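Local coordinates for protein BT_4661 (Bacteroides thetaiotaomicron, PDB 4AK2) that probably binds heparin and heparan sulphate at the cell surface as part of a heparin utilisation system, this chain being its ligand-binding domain, at residues A[246-252]-A[268-274]; A[111-115]-A[129-133]; A[62-66]-A[164-168]. Where two conformers were deposited one is given. Residue numbers count along the deposited sequence, not the author numbering.

Interaction 1: A[246-252]-A[268-274]; sequences AMIGQIT and RVSPIFI. With NA (sodium ion), chain C; IDS (2-O-sulfo-alpha-L-idopyranuronic acid), chain B; SGN (2-deoxy-6-O-sulfo-2-(sulfoamino)-alpha-D-glucopyranose), chain D.
Phe-273 lays its ring against Ile-248: CB of Ile-248 sits 3.7 Å from the ring centroid of Phe-273, a CH-pi contact over the face. With chi1 at -113°, between wells, the Phe-273 ring swings against Ile-248, which is tt. Segments 246-252 and 268-274 run antiparallel, and two hydrogen-bonded pairs set the register. In one, Met-247 N gives to Ile-274 O (2.8 Å) and Ile-274 N to Met-247 O (2.9 Å). In the other, Ile-251 N gives to Val-269 O (2.7 Å) and Val-269 N to Ile-251 O (3.0 Å). Between them 270-272 leaves strand geometry, and two waters fill in. Water 1 donates to Met-247 O (3.1 Å) and Ile-272 O (2.8 Å). Water 2 donates to Gly-249 O (2.8 Å) and accepts from Ile-272 N (3.0 Å). Ser-270 OG, chi1 m, binds sodium at 2.9 Å, and Asp-163 O completes the protein ligands. Gln-250 NE2 and Arg-268 NH1 each donate to IDS O2S at 2.9 Å. Arg-268 NH1 also donates to SGN O4S (2.9 Å), and Arg-268 NH2 to SGN O5S (3.0 Å). Gln-250 OE1 is hydrogen-bonded to Arg-162 NH1. This is an interrupted antiparallel strand pair carrying part of a sulphated-glycan binding site.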
loop_
_atom_site.group_PDB
_atom_site.type_symbol
_atom_site.label_atom_id
_atom_site.label_comp_id
_atom_site.label_asym_id
_atom_site.label_seq_id
_atom_site.Cartn_x
_atom_site.Cartn_y
_atom_site.Cartn_z
ATOM N N ALA A 246 -5.227 -3.739 -2.268
ATOM C CA ALA A 246 -3.931 -3.113 -2.072
ATOM C C ALA A 246 -2.797 -4.038 -2.487
ATOM O O ALA A 246 -2.789 -5.227 -2.095
ATOM C CB ALA A 246 -3.748 -2.690 -0.623
ATOM N N MET A 247 -1.822 -3.541 -3.221
ATOM C CA MET A 247 -0.649 -4.290 -3.704
ATOM C C MET A 247 0.625 -3.731 -3.161
ATOM O O MET A 247 0.864 -2.487 -3.182
ATOM C CB MET A 247 -0.640 -4.333 -5.238
ATOM C CG MET A 247 0.494 -5.192 -5.850
ATOM S SD MET A 247 2.119 -4.401 -5.951
ATOM C CE MET A 247 1.857 -3.315 -7.348
ATOM N N ILE A 248 1.479 -4.633 -2.666
ATOM C CA ILE A 248 2.837 -4.285 -2.275
ATOM C C ILE A 248 3.837 -5.163 -3.024
ATOM O O ILE A 248 3.528 -6.368 -3.227
ATOM C CB ILE A 248 3.015 -4.296 -0.754
ATOM C CG1 ILE A 248 4.422 -3.860 -0.356
ATOM C CG2 ILE A 248 2.710 -5.702 -0.168
ATOM C CD1 ILE A 248 4.586 -3.623 1.142
ATOM N N GLY A 249 4.966 -4.618 -3.438
ATOM C CA GLY A 249 6.075 -5.411 -4.051
ATOM C C GLY A 249 7.378 -4.875 -3.595
ATOM O O GLY A 249 7.510 -3.707 -3.241
ATOM N N GLN A 250 8.427 -5.711 -3.571
ATOM C CA GLN A 250 9.766 -5.250 -3.315
ATOM C C GLN A 250 10.301 -4.502 -4.511
ATOM O O GLN A 250 10.134 -4.933 -5.669
ATOM C CB GLN A 250 10.698 -6.447 -2.976
ATOM C CG GLN A 250 12.030 -5.935 -2.480
ATOM C CD GLN A 250 13.056 -7.059 -2.404
ATOM O OE1 GLN A 250 13.741 -7.312 -3.395
ATOM N NE2 GLN A 250 13.109 -7.775 -1.252
ATOM N N ILE A 251 10.984 -3.398 -4.188
ATOM C CA ILE A 251 11.602 -2.513 -5.185
ATOM C C ILE A 251 13.121 -2.482 -4.912
ATOM O O ILE A 251 13.546 -2.480 -3.747
ATOM C CB ILE A 251 10.983 -1.086 -5.106
ATOM C CG1 ILE A 251 9.502 -1.142 -5.465
ATOM C CG2 ILE A 251 11.706 -0.112 -6.029
ATOM C CD1 ILE A 251 8.737 0.147 -5.097
ATOM N N THR A 252 13.918 -2.566 -5.971
ATOM C CA THR A 252 15.364 -2.517 -5.823
ATOM C C THR A 252 15.908 -1.246 -6.443
ATOM O O THR A 252 15.265 -0.642 -7.332
ATOM C CB THR A 252 16.056 -3.752 -6.427
ATOM O OG1 THR A 252 15.763 -3.846 -7.819
ATOM C CG2 THR A 252 15.552 -5.011 -5.711
ATOM N N ARG A 268 17.278 -3.179 -1.201
ATOM C CA ARG A 268 15.948 -3.710 -1.447
ATOM C C ARG A 268 15.023 -3.225 -0.374
ATOM O O ARG A 268 15.304 -3.379 0.825
ATOM C CB ARG A 268 15.978 -5.226 -1.392
ATOM C CG ARG A 268 17.036 -5.875 -2.286
ATOM C CD ARG A 268 16.927 -7.387 -2.256
ATOM N NE ARG A 268 18.064 -7.988 -2.947
ATOM C CZ ARG A 268 18.425 -9.259 -2.804
ATOM N NH1 ARG A 268 17.741 -10.027 -1.956
ATOM N NH2 ARG A 268 19.488 -9.722 -3.457
ATOM N N VAL A 269 13.880 -2.703 -0.801
ATOM C CA VAL A 269 12.891 -2.107 0.131
ATOM C C VAL A 269 11.494 -2.343 -0.392
ATOM O O VAL A 269 11.315 -2.588 -1.608
ATOM C CB VAL A 269 13.155 -0.586 0.337
ATOM C CG1 VAL A 269 14.332 -0.344 1.281
ATOM C CG2 VAL A 269 13.318 0.141 -1.012
ATOM N N SER A 270 10.489 -2.200 0.472
ATOM C CA SER A 270 9.104 -2.191 0.013
ATOM C C SER A 270 8.437 -0.945 0.583
ATOM O O SER A 270 7.731 -0.973 1.593
ATOM C CB SER A 270 8.360 -3.471 0.406
ATOM O OG SER A 270 9.013 -4.644 -0.129
ATOM N N PRO A 271 8.678 0.198 -0.093
ATOM C CA PRO A 271 8.360 1.517 0.483
ATOM C C PRO A 271 6.963 2.050 0.162
ATOM O O PRO A 271 6.610 3.151 0.640
ATOM C CB PRO A 271 9.443 2.393 -0.190
ATOM C CG PRO A 271 9.537 1.817 -1.596
ATOM C CD PRO A 271 9.506 0.291 -1.322
ATOM N N ILE A 272 6.206 1.348 -0.659
ATOM C CA ILE A 272 4.933 1.926 -1.143
ATOM C C ILE A 272 3.855 0.853 -1.289
ATOM O O ILE A 272 4.105 -0.229 -1.822
ATOM C CB ILE A 272 5.152 2.718 -2.462
ATOM C CG1 ILE A 272 3.885 3.498 -2.886
ATOM C CG2 ILE A 272 5.609 1.830 -3.609
ATOM C CD1 ILE A 272 4.119 4.489 -4.030
ATOM N N PHE A 273 2.663 1.198 -0.848
ATOM C CA PHE A 273 1.487 0.395 -1.093
ATOM C C PHE A 273 0.614 1.039 -2.149
ATOM O O PHE A 273 0.460 2.287 -2.123
ATOM C CB PHE A 273 0.656 0.233 0.200
ATOM C CG PHE A 273 0.613 -1.167 0.758
ATOM C CD1 PHE A 273 -0.147 -2.148 0.129
ATOM C CD2 PHE A 273 1.252 -1.426 1.947
ATOM C CE1 PHE A 273 -0.199 -3.441 0.643
ATOM C CE2 PHE A 273 1.195 -2.709 2.505
ATOM C CZ PHE A 273 0.450 -3.699 1.851
ATOM N N ILE A 274 0.097 0.298 -3.104
ATOM C CA ILE A 274 -0.828 0.833 -4.090
ATOM C C ILE A 274 -2.239 0.376 -3.706
ATOM O O ILE A 274 -2.498 -0.821 -3.537
ATOM C CB ILE A 274 -0.536 0.281 -5.513
ATOM C CG1 ILE A 274 0.936 0.417 -5.906
ATOM C CG2 ILE A 274 -1.492 0.922 -6.526
ATOM C CD1 ILE A 274 1.567 1.748 -5.697
HETATM NA NA NA C . 7.340 -6.915 -0.688
HETATM C C1 IDS B . 14.902 -13.815 0.049
HETATM C C2 IDS B . 14.354 -12.411 0.073
HETATM C C3 IDS B . 12.847 -12.312 0.425
HETATM C C4 IDS B . 12.489 -13.195 1.612
HETATM C C5 IDS B . 13.013 -14.605 1.312
HETATM C C6 IDS B . 12.573 -15.602 2.339
HETATM O O2 IDS B . 15.191 -11.631 0.939
HETATM O O3 IDS B . 12.084 -12.720 -0.720
HETATM O O4 IDS B . 13.115 -12.630 2.770
HETATM O O5 IDS B . 14.437 -14.552 1.170
HETATM O O6A IDS B . 11.340 -15.737 2.500
HETATM O O6B IDS B . 13.421 -16.245 2.983
HETATM S S IDS B . 15.275 -10.104 0.826
HETATM O O1S IDS B . 16.587 -9.788 1.407
HETATM O O2S IDS B . 15.168 -9.780 -0.600
HETATM O O3S IDS B . 14.134 -9.553 1.616
HETATM C C1 SGN D . 15.883 -17.246 -3.799
HETATM C C2 SGN D . 15.134 -17.816 -2.578
HETATM C C3 SGN D . 14.344 -16.727 -1.830
HETATM C C4 SGN D . 15.306 -15.568 -1.520
HETATM C C5 SGN D . 15.952 -15.044 -2.835
HETATM C C6 SGN D . 16.951 -13.894 -2.696
HETATM N N2 SGN D . 14.312 -18.955 -2.982
HETATM O O3 SGN D . 13.780 -17.240 -0.619
HETATM O O4 SGN D . 14.487 -14.431 -1.168
HETATM O O5 SGN D . 16.691 -16.144 -3.399
HETATM O O6 SGN D . 18.005 -14.370 -1.869
HETATM S S1 SGN D . 14.933 -20.438 -2.948
HETATM O O1S SGN D . 16.197 -20.410 -3.656
HETATM O O2S SGN D . 15.031 -20.774 -1.561
HETATM O O3S SGN D . 13.869 -21.314 -3.747
HETATM S S2 SGN D . 19.101 -13.373 -1.436
HETATM O O4S SGN D . 18.419 -12.433 -0.540
HETATM O O5S SGN D . 19.563 -12.631 -2.769
HETATM O O6S SGN D . 20.090 -14.093 -0.746
HETATM O O HOH W 1 3.658 -1.575 -4.204
HETATM O O HOH W 2 6.718 -1.260 -2.030
HETATM O O HOH W 3 6.755 -7.065 1.808
#

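Interaction 2: A[111-115]-A[129-133]; sequences VFFHF and PFVFQ
Segment 111-115 is extended strand. In segment 129-133, Pro-129 follows a cis peptide bond, Phe-130 turns at phi/psi -93/1, and a strand starts at Val-131. Two CH-pi contacts join the segments. His-114 CB lies 3.5 Å from the centroid of the Phe-130 ring, only 5° off its normal. Val-131 CG2 lies 3.9 Å from the centroid of the Phe-112 ring, over its face, and 3.4 Å from Phe-112 CG. Phe-130 has chi1 p, Phe-112 m, and both His-114 and Val-131 t.

The side chains of Phe-130 and Val-131 pack on segment 111-115, Phe-130 against its backbone as well. The CA atoms stay apart: the closest pairs are His-114 with Phe-130 at 7.4 Å and Phe-112 with Val-131 at 7.5 Å. This is packing between two sheets, the four-stranded one holding strand 105-115 and the mixed one holding strand 131-134. Phe-273, on strand 268-276 of the mixed sheet, also meets the Phe-112 ring.

Apolar and backbone contacts fill the rest. Phe-130 CE1 is 3.9 Å from Phe-112 CB and 3.5 Å from Phe-113 C. Phe-130 CZ is 3.4 Å from His-114 N.

The aromatic pair of His-114 and Phe-130 is oblique, with centroids 5.5 Å apart and planes at 44°. Polar links run outside: His-114 ND1 is hydrogen-bonded to Arg-29 NE, and Val-131 N to Gln-27 OE1.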
loop_
_atom_site.group_PDB
_atom_site.type_symbol
_atom_site.label_atom_id
_atom_site.label_comp_id
_atom_site.label_asym_id
_atom_site.label_seq_id
_atom_site.Cartn_x
_atom_site.Cartn_y
_atom_site.Cartn_z
ATOM N N VAL A 111 -5.545 0.314 7.498
ATOM C CA VAL A 111 -4.566 1.226 8.038
ATOM C C VAL A 111 -3.193 0.729 7.620
ATOM O O VAL A 111 -2.916 -0.488 7.760
ATOM C CB VAL A 111 -4.680 1.416 9.570
ATOM C CG1 VAL A 111 -3.625 2.402 10.092
ATOM C CG2 VAL A 111 -6.092 1.827 9.949
ATOM N N PHE A 112 -2.312 1.596 7.170
ATOM C CA PHE A 112 -1.036 1.241 6.629
ATOM C C PHE A 112 0.104 1.782 7.465
ATOM O O PHE A 112 -0.022 2.830 8.127
ATOM C CB PHE A 112 -0.920 1.782 5.215
ATOM C CG PHE A 112 -1.965 1.267 4.262
ATOM C CD1 PHE A 112 -3.183 1.940 4.124
ATOM C CD2 PHE A 112 -1.721 0.188 3.411
ATOM C CE1 PHE A 112 -4.126 1.521 3.212
ATOM C CE2 PHE A 112 -2.684 -0.248 2.511
ATOM C CZ PHE A 112 -3.893 0.455 2.363
ATOM N N PHE A 113 1.225 1.064 7.417
ATOM C CA PHE A 113 2.437 1.401 8.160
ATOM C C PHE A 113 3.660 1.319 7.304
ATOM O O PHE A 113 3.748 0.446 6.456
ATOM C CB PHE A 113 2.607 0.465 9.387
ATOM C CG PHE A 113 1.524 0.625 10.386
ATOM C CD1 PHE A 113 0.317 -0.074 10.244
ATOM C CD2 PHE A 113 1.686 1.471 11.480
ATOM C CE1 PHE A 113 -0.745 0.105 11.166
ATOM C CE2 PHE A 113 0.642 1.667 12.407
ATOM C CZ PHE A 113 -0.569 0.961 12.268
ATOM N N HIS A 114 4.602 2.235 7.522
ATOM C CA HIS A 114 5.908 2.172 6.849
ATOM C C HIS A 114 6.984 2.307 7.864
ATOM O O HIS A 114 7.034 3.290 8.623
ATOM C CB HIS A 114 6.068 3.331 5.839
ATOM C CG HIS A 114 7.444 3.342 5.166
ATOM N ND1 HIS A 114 8.261 4.420 5.146
ATOM C CD2 HIS A 114 8.134 2.316 4.518
ATOM C CE1 HIS A 114 9.394 4.120 4.486
ATOM N NE2 HIS A 114 9.333 2.829 4.118
ATOM N N PHE A 115 7.880 1.326 7.932
ATOM C CA PHE A 115 9.045 1.366 8.836
ATOM C C PHE A 115 10.198 1.856 7.965
ATOM O O PHE A 115 10.764 1.082 7.184
ATOM C CB PHE A 115 9.292 0.016 9.493
ATOM C CG PHE A 115 10.205 0.037 10.701
ATOM C CD1 PHE A 115 10.955 1.168 11.095
ATOM C CD2 PHE A 115 10.295 -1.121 11.472
ATOM C CE1 PHE A 115 11.766 1.136 12.240
ATOM C CE2 PHE A 115 11.108 -1.171 12.598
ATOM C CZ PHE A 115 11.837 -0.043 12.979
ATOM N N PRO A 129 2.615 10.770 0.444
ATOM C CA PRO A 129 2.174 9.559 1.137
ATOM C C PRO A 129 2.785 8.311 0.537
ATOM O O PRO A 129 3.105 8.236 -0.636
ATOM C CB PRO A 129 0.646 9.567 0.874
ATOM C CG PRO A 129 0.520 10.224 -0.483
ATOM C CD PRO A 129 1.554 11.308 -0.450
ATOM N N PHE A 130 2.891 7.303 1.406
ATOM C CA PHE A 130 3.377 5.966 0.981
ATOM C C PHE A 130 2.266 5.037 0.588
ATOM O O PHE A 130 2.540 3.874 0.232
ATOM C CB PHE A 130 4.337 5.352 1.981
ATOM C CG PHE A 130 3.711 5.026 3.319
ATOM C CD1 PHE A 130 3.099 3.761 3.518
ATOM C CD2 PHE A 130 3.746 5.929 4.393
ATOM C CE1 PHE A 130 2.562 3.434 4.751
ATOM C CE2 PHE A 130 3.196 5.611 5.624
ATOM C CZ PHE A 130 2.598 4.360 5.787
ATOM N N VAL A 131 1.007 5.463 0.634
ATOM C CA VAL A 131 -0.119 4.721 0.101
ATOM C C VAL A 131 -0.608 5.523 -1.112
ATOM O O VAL A 131 -1.098 6.669 -0.948
ATOM C CB VAL A 131 -1.250 4.529 1.095
ATOM C CG1 VAL A 131 -2.360 3.655 0.498
ATOM C CG2 VAL A 131 -0.727 3.893 2.411
ATOM N N PHE A 132 -0.430 4.997 -2.305
ATOM C CA PHE A 132 -0.860 5.651 -3.534
ATOM C C PHE A 132 -2.290 5.183 -3.795
ATOM O O PHE A 132 -2.505 3.999 -4.118
ATOM C CB PHE A 132 0.113 5.262 -4.699
ATOM C CG PHE A 132 -0.364 5.731 -6.058
ATOM C CD1 PHE A 132 -1.156 6.895 -6.195
ATOM C CD2 PHE A 132 -0.056 4.998 -7.214
ATOM C CE1 PHE A 132 -1.618 7.355 -7.449
ATOM C CE2 PHE A 132 -0.487 5.475 -8.488
ATOM C CZ PHE A 132 -1.301 6.614 -8.577
ATOM N N GLN A 133 -3.272 6.083 -3.681
ATOM C CA GLN A 133 -4.657 5.808 -3.921
ATOM C C GLN A 133 -4.961 6.059 -5.382
ATOM O O GLN A 133 -4.844 7.225 -5.849
ATOM C CB GLN A 133 -5.539 6.704 -3.044
ATOM C CG GLN A 133 -5.335 6.338 -1.561
ATOM C CD GLN A 133 -6.241 7.178 -0.666
ATOM O OE1 GLN A 133 -6.193 8.409 -0.718
ATOM N NE2 GLN A 133 -7.030 6.522 0.183
#

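Interaction 3: A[62-66]-A[164-168]; sequences KHNPN and FFYYN
Tyr-167 is covered most by this contact. Its chi1 is m, and its OH lies 2.7 Å from His-63 ND1 in a hydrogen bond that either could donate. Lys-62 CB sits over the Tyr-167 ring face, 4.3 Å from the centroid. Pro-65 CD is 3.5 Å from Tyr-167 OH.

His-63, chi1 t, turns its ring edge to the face of Phe-165, chi1 m. The centroids of these two rings are 4.4 Å apart and their planes meet at 66°. His-63 CE1 comes to 3.4 Å from Phe-165 CD1. The three rings form an aromatic cluster between strand 56-63 of the four-stranded sheet and strand 163-168 of the mixed sheet. Lys-62 and His-63 both face Met-91 in a classic beta bulge, and the CA-to-CB bonds of both point toward segment 164-168.

Beyond the bulge, a cis peptide bond precedes Asn-64. Asn-64 OD1 accepts from Asn-66 N at 3.0 Å, an Asx turn. Asn-64 also touches bound SGN. Water 4 accepts from Lys-62 NZ (2.9 Å) and donates to Asn-168 O (2.8 Å).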
loop_
_atom_site.group_PDB
_atom_site.type_symbol
_atom_site.label_atom_id
_atom_site.label_comp_id
_atom_site.label_asym_id
_atom_site.label_seq_id
_atom_site.Cartn_x
_atom_site.Cartn_y
_atom_site.Cartn_z
ATOM N N LYS A 62 -2.937 -7.906 7.833
ATOM C CA LYS A 62 -2.884 -8.400 6.454
ATOM C C LYS A 62 -1.476 -8.590 5.937
ATOM O O LYS A 62 -1.152 -9.641 5.383
ATOM C CB LYS A 62 -3.665 -7.480 5.492
ATOM C CG LYS A 62 -5.098 -7.312 5.937
ATOM C CD LYS A 62 -5.879 -8.608 5.963
ATOM C CE LYS A 62 -6.148 -9.102 4.562
ATOM N NZ LYS A 62 -7.271 -10.081 4.593
ATOM N N HIS A 63 -0.618 -7.600 6.124
ATOM C CA HIS A 63 0.747 -7.657 5.613
ATOM C C HIS A 63 1.739 -7.188 6.653
ATOM O O HIS A 63 1.498 -6.187 7.319
ATOM C CB HIS A 63 0.879 -6.820 4.323
ATOM C CG HIS A 63 2.143 -7.158 3.573
ATOM N ND1 HIS A 63 2.267 -8.334 2.888
ATOM C CD2 HIS A 63 3.371 -6.535 3.506
ATOM C CE1 HIS A 63 3.519 -8.439 2.396
ATOM N NE2 HIS A 63 4.197 -7.329 2.754
ATOM N N ASN A 64 2.866 -7.893 6.888
ATOM C CA ASN A 64 3.344 -9.085 6.173
ATOM C C ASN A 64 3.039 -10.311 7.047
ATOM O O ASN A 64 3.473 -10.388 8.216
ATOM C CB ASN A 64 4.868 -8.931 5.999
ATOM C CG ASN A 64 5.511 -10.042 5.187
ATOM O OD1 ASN A 64 5.051 -11.185 5.131
ATOM N ND2 ASN A 64 6.612 -9.688 4.525
ATOM N N PRO A 65 2.270 -11.265 6.507
ATOM C CA PRO A 65 1.856 -12.370 7.350
ATOM C C PRO A 65 3.051 -13.200 7.891
ATOM O O PRO A 65 2.906 -13.864 8.920
ATOM C CB PRO A 65 0.934 -13.189 6.422
ATOM C CG PRO A 65 1.421 -12.856 5.042
ATOM C CD PRO A 65 1.834 -11.419 5.108
ATOM N N ASN A 66 4.214 -13.124 7.228
ATOM C CA ASN A 66 5.382 -13.976 7.595
ATOM C C ASN A 66 6.052 -13.494 8.881
ATOM O O ASN A 66 6.708 -14.247 9.572
ATOM C CB ASN A 66 6.443 -13.962 6.469
ATOM C CG ASN A 66 5.947 -14.577 5.182
ATOM O OD1 ASN A 66 5.900 -13.897 4.110
ATOM N ND2 ASN A 66 5.407 -15.756 5.296
ATOM N N PHE A 164 5.654 -9.827 -4.555
ATOM C CA PHE A 164 4.424 -9.102 -4.809
ATOM C C PHE A 164 3.301 -9.765 -4.033
ATOM O O PHE A 164 3.186 -11.000 -3.999
ATOM C CB PHE A 164 4.094 -9.105 -6.296
ATOM C CG PHE A 164 5.158 -8.502 -7.164
ATOM C CD1 PHE A 164 5.151 -7.148 -7.440
ATOM C CD2 PHE A 164 6.173 -9.295 -7.716
ATOM C CE1 PHE A 164 6.120 -6.591 -8.241
ATOM C CE2 PHE A 164 7.155 -8.748 -8.521
ATOM C CZ PHE A 164 7.145 -7.388 -8.779
ATOM N N PHE A 165 2.469 -8.967 -3.374
ATOM C CA PHE A 165 1.347 -9.465 -2.571
ATOM C C PHE A 165 0.135 -8.589 -2.896
ATOM O O PHE A 165 0.284 -7.331 -3.063
ATOM C CB PHE A 165 1.560 -9.303 -1.079
ATOM C CG PHE A 165 2.738 -10.089 -0.516
ATOM C CD1 PHE A 165 4.065 -9.623 -0.707
ATOM C CD2 PHE A 165 2.541 -11.241 0.267
ATOM C CE1 PHE A 165 5.150 -10.287 -0.174
ATOM C CE2 PHE A 165 3.646 -11.892 0.812
ATOM C CZ PHE A 165 4.938 -11.427 0.585
ATOM N N TYR A 166 -1.052 -9.152 -2.910
ATOM C CA TYR A 166 -2.262 -8.388 -3.104
ATOM C C TYR A 166 -3.290 -8.715 -2.062
ATOM O O TYR A 166 -3.522 -9.926 -1.751
ATOM C CB TYR A 166 -2.858 -8.680 -4.498
ATOM C CG TYR A 166 -4.104 -7.889 -4.809
ATOM C CD1 TYR A 166 -3.999 -6.626 -5.384
ATOM C CD2 TYR A 166 -5.367 -8.400 -4.563
ATOM C CE1 TYR A 166 -5.122 -5.886 -5.680
ATOM C CE2 TYR A 166 -6.518 -7.679 -4.840
ATOM C CZ TYR A 166 -6.367 -6.392 -5.403
ATOM O OH TYR A 166 -7.442 -5.590 -5.760
ATOM N N TYR A 167 -3.995 -7.721 -1.524
ATOM C CA TYR A 167 -5.022 -7.949 -0.501
ATOM C C TYR A 167 -6.312 -7.327 -0.992
ATOM O O TYR A 167 -6.405 -6.096 -1.122
ATOM C CB TYR A 167 -4.608 -7.333 0.843
ATOM C CG TYR A 167 -3.325 -7.963 1.297
ATOM C CD1 TYR A 167 -3.356 -9.249 1.883
ATOM C CD2 TYR A 167 -2.096 -7.368 1.088
ATOM C CE1 TYR A 167 -2.191 -9.920 2.210
ATOM C CE2 TYR A 167 -0.896 -8.031 1.470
ATOM C CZ TYR A 167 -0.964 -9.314 2.040
ATOM O OH TYR A 167 0.192 -9.988 2.394
ATOM N N ASN A 168 -7.301 -8.159 -1.293
ATOM C CA ASN A 168 -8.619 -7.650 -1.653
ATOM C C ASN A 168 -9.184 -6.895 -0.471
ATOM O O ASN A 168 -9.045 -7.318 0.695
ATOM C CB ASN A 168 -9.553 -8.828 -1.970
ATOM C CG ASN A 168 -10.918 -8.350 -2.424
ATOM O OD1 ASN A 168 -11.027 -7.436 -3.218
ATOM N ND2 ASN A 168 -11.965 -8.932 -1.879
HETATM O O HOH W 4 -7.727 -9.512 1.787
#

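In the fold
From the N terminus, segment 62-66 takes in the end of edge strand 56-63 and the turn after it. Interaction 3 joins it to 164-168 across 97 intervening residues. Interaction 2 is nested inside that loop: 111-115 meets 129-133 after 13 residues that hold neither helix nor strand. Interaction 1 follows in series, closing 246-252 on 268-274. Interactions 2 and 3 each tie the four-stranded sheet to the mixed sheet, their centres about 13 Å apart. Interaction 1 lies within the mixed sheet and touches both. Strand 268-276 runs beside 131-134, with probable hydrogen bonds between Phe-273 and residues Phe-130 and Phe-132. Strand 241-254 runs beside 163-168, with a probable backbone hydrogen bond between Ile-248 O and Phe-165 N.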